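Local coordinates for biofilm-associated surface protein (Staphylococcus aureus, PDB 7C7U), which is a cell wall-anchored surface protein that probably promotes biofilm formation through amyloid-like self-assembly under the control of bound calcium, at residues E456-A468 with T475-I488. Residues are numbered along the deposited sequence; the frame is centred on the assembly and turned at random.
Sequences EGAATQTAKVINA and TATVNSDGTFSVSI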
loop_
_atom_site.group_PDB
_atom_site.type_symbol
_atom_site.label_atom_id
_atom_site.label_comp_id
_atom_site.label_asym_id
_atom_site.label_seq_id
_atom_site.Cartn_x
_atom_site.Cartn_y
_atom_site.Cartn_z
ATOM N N GLU A 456 -5.559 -0.059 -15.046
ATOM C CA GLU A 456 -6.648 -0.924 -14.580
ATOM C C GLU A 456 -7.647 -0.187 -13.687
ATOM O O GLU A 456 -8.838 -0.519 -13.688
ATOM C CB GLU A 456 -6.078 -2.151 -13.858
ATOM C CG GLU A 456 -7.093 -3.293 -13.642
ATOM C CD GLU A 456 -7.707 -3.354 -12.243
ATOM O OE1 GLU A 456 -7.951 -2.290 -11.631
ATOM O OE2 GLU A 456 -7.953 -4.484 -11.756
ATOM N N GLY A 457 -7.206 0.812 -12.938
ATOM C CA GLY A 457 -8.180 1.482 -12.097
ATOM C C GLY A 457 -8.851 2.706 -12.687
ATOM O O GLY A 457 -9.653 3.357 -12.003
ATOM N N ALA A 458 -8.554 3.043 -13.940
ATOM C CA ALA A 458 -9.024 4.299 -14.509
ATOM C C ALA A 458 -10.546 4.402 -14.462
ATOM O O ALA A 458 -11.264 3.412 -14.636
ATOM C CB ALA A 458 -8.527 4.444 -15.949
ATOM N N ALA A 459 -11.026 5.618 -14.212
ATOM C CA ALA A 459 -12.438 5.951 -14.297
ATOM C C ALA A 459 -12.887 5.993 -15.762
ATOM O O ALA A 459 -12.094 5.841 -16.693
ATOM C CB ALA A 459 -12.694 7.296 -13.619
ATOM N N THR A 460 -14.188 6.192 -15.972
ATOM C CA THR A 460 -14.694 6.374 -17.330
ATOM C C THR A 460 -14.327 7.771 -17.814
ATOM O O THR A 460 -14.653 8.771 -17.163
ATOM C CB THR A 460 -16.206 6.156 -17.386
ATOM O OG1 THR A 460 -16.478 4.752 -17.339
ATOM C CG2 THR A 460 -16.780 6.722 -18.691
ATOM N N GLN A 461 -13.631 7.839 -18.942
ATOM C CA GLN A 461 -13.129 9.097 -19.475
ATOM C C GLN A 461 -14.053 9.635 -20.556
ATOM O O GLN A 461 -14.770 8.878 -21.220
ATOM C CB GLN A 461 -11.726 8.931 -20.059
ATOM C CG GLN A 461 -10.780 8.116 -19.200
ATOM C CD GLN A 461 -10.296 8.885 -17.989
ATOM O OE1 GLN A 461 -9.929 10.061 -18.085
ATOM N NE2 GLN A 461 -10.295 8.226 -16.837
ATOM N N THR A 462 -14.022 10.958 -20.722
ATOM C CA THR A 462 -14.680 11.644 -21.825
ATOM C C THR A 462 -13.626 12.344 -22.675
ATOM O O THR A 462 -12.802 13.109 -22.160
ATOM C CB THR A 462 -15.725 12.645 -21.314
ATOM O OG1 THR A 462 -16.681 11.954 -20.499
ATOM C CG2 THR A 462 -16.448 13.340 -22.497
ATOM N N ALA A 463 -13.659 12.080 -23.975
ATOM C CA ALA A 463 -12.767 12.733 -24.916
ATOM C C ALA A 463 -13.467 13.937 -25.521
ATOM O O ALA A 463 -14.652 13.873 -25.874
ATOM C CB ALA A 463 -12.325 11.770 -26.023
ATOM N N LYS A 464 -12.721 15.027 -25.650
ATOM C CA LYS A 464 -13.224 16.281 -26.179
ATOM C C LYS A 464 -12.270 16.768 -27.255
ATOM O O LYS A 464 -11.046 16.714 -27.076
ATOM C CB LYS A 464 -13.342 17.356 -25.084
ATOM C CG LYS A 464 -14.079 16.926 -23.814
ATOM C CD LYS A 464 -13.535 17.702 -22.637
ATOM C CE LYS A 464 -14.325 17.490 -21.372
ATOM N NZ LYS A 464 -13.633 18.200 -20.248
ATOM N N VAL A 465 -12.830 17.239 -28.364
ATOM C CA VAL A 465 -12.075 17.946 -29.392
ATOM C C VAL A 465 -12.349 19.438 -29.226
ATOM O O VAL A 465 -13.505 19.877 -29.223
ATOM C CB VAL A 465 -12.430 17.444 -30.801
ATOM C CG1 VAL A 465 -11.668 18.233 -31.877
ATOM C CG2 VAL A 465 -12.108 15.950 -30.913
ATOM N N ILE A 466 -11.282 20.204 -29.043
ATOM C CA ILE A 466 -11.346 21.621 -28.708
ATOM C C ILE A 466 -10.461 22.368 -29.699
ATOM O O ILE A 466 -9.319 21.958 -29.940
ATOM C CB ILE A 466 -10.879 21.884 -27.258
ATOM C CG1 ILE A 466 -11.663 21.033 -26.257
ATOM C CG2 ILE A 466 -10.989 23.352 -26.899
ATOM C CD1 ILE A 466 -11.003 20.979 -24.888
ATOM N N ASN A 467 -10.996 23.439 -30.295
ATOM C CA ASN A 467 -10.216 24.226 -31.245
ATOM C C ASN A 467 -9.241 25.151 -30.503
ATOM O O ASN A 467 -9.243 25.251 -29.271
ATOM C CB ASN A 467 -11.146 24.987 -32.200
ATOM C CG ASN A 467 -11.887 26.141 -31.537
ATOM O OD1 ASN A 467 -11.532 26.606 -30.462
ATOM N ND2 ASN A 467 -12.949 26.598 -32.189
ATOM N N ALA A 468 -8.410 25.855 -31.279
ATOM C CA ALA A 468 -7.345 26.685 -30.724
ATOM C C ALA A 468 -7.867 27.830 -29.868
ATOM O O ALA A 468 -7.125 28.338 -29.021
ATOM C CB ALA A 468 -6.474 27.248 -31.851
ATOM N N THR A 475 -17.538 15.741 -28.492
ATOM C CA THR A 475 -17.260 14.961 -27.285
ATOM C C THR A 475 -17.733 13.524 -27.477
ATOM O O THR A 475 -18.678 13.257 -28.232
ATOM C CB THR A 475 -17.948 15.538 -26.030
ATOM O OG1 THR A 475 -19.367 15.345 -26.124
ATOM C CG2 THR A 475 -17.651 17.028 -25.858
ATOM N N ALA A 476 -17.081 12.599 -26.768
ATOM C CA ALA A 476 -17.486 11.197 -26.787
ATOM C C ALA A 476 -16.970 10.505 -25.531
ATOM O O ALA A 476 -16.076 11.004 -24.844
ATOM C CB ALA A 476 -16.972 10.479 -28.033
ATOM N N THR A 477 -17.528 9.326 -25.257
ATOM C CA THR A 477 -17.021 8.481 -24.183
ATOM C C THR A 477 -15.910 7.587 -24.720
ATOM O O THR A 477 -16.080 6.912 -25.743
ATOM C CB THR A 477 -18.132 7.624 -23.562
ATOM O OG1 THR A 477 -19.130 8.475 -22.990
ATOM C CG2 THR A 477 -17.561 6.725 -22.452
ATOM N N VAL A 478 -14.776 7.580 -24.018
ATOM C CA VAL A 478 -13.688 6.678 -24.370
ATOM C C VAL A 478 -14.097 5.254 -24.030
ATOM O O VAL A 478 -14.606 4.983 -22.932
ATOM C CB VAL A 478 -12.395 7.077 -23.638
ATOM C CG1 VAL A 478 -11.195 6.275 -24.166
ATOM C CG2 VAL A 478 -12.146 8.570 -23.764
ATOM N N ASN A 479 -13.897 4.339 -24.979
ATOM C CA ASN A 479 -14.161 2.927 -24.739
ATOM C C ASN A 479 -13.191 2.379 -23.696
ATOM O O ASN A 479 -12.154 2.980 -23.403
ATOM C CB ASN A 479 -14.038 2.134 -26.038
ATOM C CG ASN A 479 -14.826 2.760 -27.166
ATOM O OD1 ASN A 479 -16.007 3.066 -27.004
ATOM N ND2 ASN A 479 -14.173 2.973 -28.315
ATOM N N SER A 480 -13.534 1.213 -23.137
ATOM C CA SER A 480 -12.714 0.690 -22.046
ATOM C C SER A 480 -11.317 0.307 -22.530
ATOM O O SER A 480 -10.360 0.369 -21.753
ATOM C CB SER A 480 -13.396 -0.505 -21.377
ATOM O OG SER A 480 -13.173 -1.695 -22.111
ATOM N N ASP A 481 -11.164 -0.035 -23.810
ATOM C CA ASP A 481 -9.851 -0.379 -24.351
ATOM C C ASP A 481 -9.004 0.850 -24.709
ATOM O O ASP A 481 -7.925 0.694 -25.289
ATOM C CB ASP A 481 -10.002 -1.299 -25.572
ATOM C CG ASP A 481 -10.681 -0.616 -26.770
ATOM O OD1 ASP A 481 -11.047 0.582 -26.690
ATOM O OD2 ASP A 481 -10.866 -1.301 -27.804
ATOM N N GLY A 482 -9.458 2.060 -24.377
ATOM C CA GLY A 482 -8.719 3.263 -24.670
ATOM C C GLY A 482 -9.081 3.951 -25.977
ATOM O O GLY A 482 -8.753 5.128 -26.143
ATOM N N THR A 483 -9.725 3.261 -26.912
ATOM C CA THR A 483 -10.049 3.894 -28.191
ATOM C C THR A 483 -11.194 4.897 -28.043
ATOM O O THR A 483 -12.021 4.812 -27.129
ATOM C CB THR A 483 -10.440 2.852 -29.241
ATOM O OG1 THR A 483 -11.617 2.159 -28.812
ATOM C CG2 THR A 483 -9.312 1.864 -29.473
ATOM N N PHE A 484 -11.246 5.852 -28.980
ATOM C CA PHE A 484 -12.344 6.805 -29.016
ATOM C C PHE A 484 -12.622 7.245 -30.452
ATOM O O PHE A 484 -11.755 7.196 -31.329
ATOM C CB PHE A 484 -12.084 8.028 -28.128
ATOM C CG PHE A 484 -10.761 8.698 -28.376
ATOM C CD1 PHE A 484 -10.615 9.619 -29.406
ATOM C CD2 PHE A 484 -9.674 8.441 -27.554
ATOM C CE1 PHE A 484 -9.397 10.243 -29.629
ATOM C CE2 PHE A 484 -8.465 9.064 -27.770
ATOM C CZ PHE A 484 -8.324 9.967 -28.804
ATOM N N SER A 485 -13.857 7.690 -30.662
ATOM C CA SER A 485 -14.357 8.168 -31.955
ATOM C C SER A 485 -15.270 9.345 -31.637
ATOM O O SER A 485 -16.396 9.147 -31.168
ATOM C CB SER A 485 -15.096 7.070 -32.705
ATOM O OG SER A 485 -14.312 5.890 -32.743
ATOM N N VAL A 486 -14.754 10.556 -31.819
ATOM C CA VAL A 486 -15.476 11.783 -31.498
ATOM C C VAL A 486 -16.087 12.329 -32.780
ATOM O O VAL A 486 -15.356 12.654 -33.727
ATOM C CB VAL A 486 -14.548 12.833 -30.864
ATOM C CG1 VAL A 486 -15.333 14.084 -30.536
ATOM C CG2 VAL A 486 -13.822 12.259 -29.606
ATOM N N SER A 487 -17.411 12.476 -32.800
ATOM C CA SER A 487 -18.096 13.093 -33.934
ATOM C C SER A 487 -17.872 14.604 -33.920
ATOM O O SER A 487 -17.986 15.246 -32.867
ATOM C CB SER A 487 -19.595 12.786 -33.896
ATOM O OG SER A 487 -19.849 11.444 -34.270
ATOM N N ILE A 488 -17.520 15.159 -35.078
ATOM C CA ILE A 488 -17.303 16.598 -35.241
ATOM C C ILE A 488 -17.914 17.043 -36.566
ATOM O O ILE A 488 -18.115 16.229 -37.476
ATOM C CB ILE A 488 -15.805 16.966 -35.218
ATOM C CG1 ILE A 488 -15.104 16.362 -36.437
ATOM C CG2 ILE A 488 -15.136 16.569 -33.875
ATOM C CD1 ILE A 488 -13.704 16.884 -36.662
HETATM O O HOH W 1 -13.070 5.418 -20.410
#
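Ala463 and Ala476 form a hydrogen-bonded antiparallel pair in the beta hairpin of strands 462-466 and 472-477. The chain then turns at Asn479-Gly482 and returns as strand 483-487, which packs across the hairpin as in a small beta sandwich. Ala463 N donates to Ala476 O at 2.8 Å. Ala476 N answers to Ala463 O at 2.9 Å. Further along, Val478 N reaches Gln461 O at 3.1 Å. A water completes this pair, accepting from Gln461 N and donating to Val478 O in place of a second direct bond.

The inner face of the hairpin is apolar. Ala463 CB lies 4.1 Å above one face of the Phe484 ring, offset toward its rim. The same methyl touches CG2 of both Val478 and Val486. Val465 CG2 meets Val486 CG1 at 3.7 Å, and Ile488 CG2 approaches Val465 CB. In Val486, CG1 is anti to the backbone N (chi1 -180°), which sends its two methyls to different partners, Val465 and Ala463.

The other face carries Thr462, Lys464, Thr475 and Thr477. Lys464 CG brushes Thr475 CG2, while its NZ forms a salt bridge with Asp501 OD2 on strand 494-501, which pairs with strand 462-466. Within the type I turn Asp481 OD1 accepts from Thr483 N, an Asx turn, and also from Thr483 OG1. Asn479 ND2 donates to Thr483 OG1 at 2.7 Å, with the oxygen lying in the Asn479 amide plane.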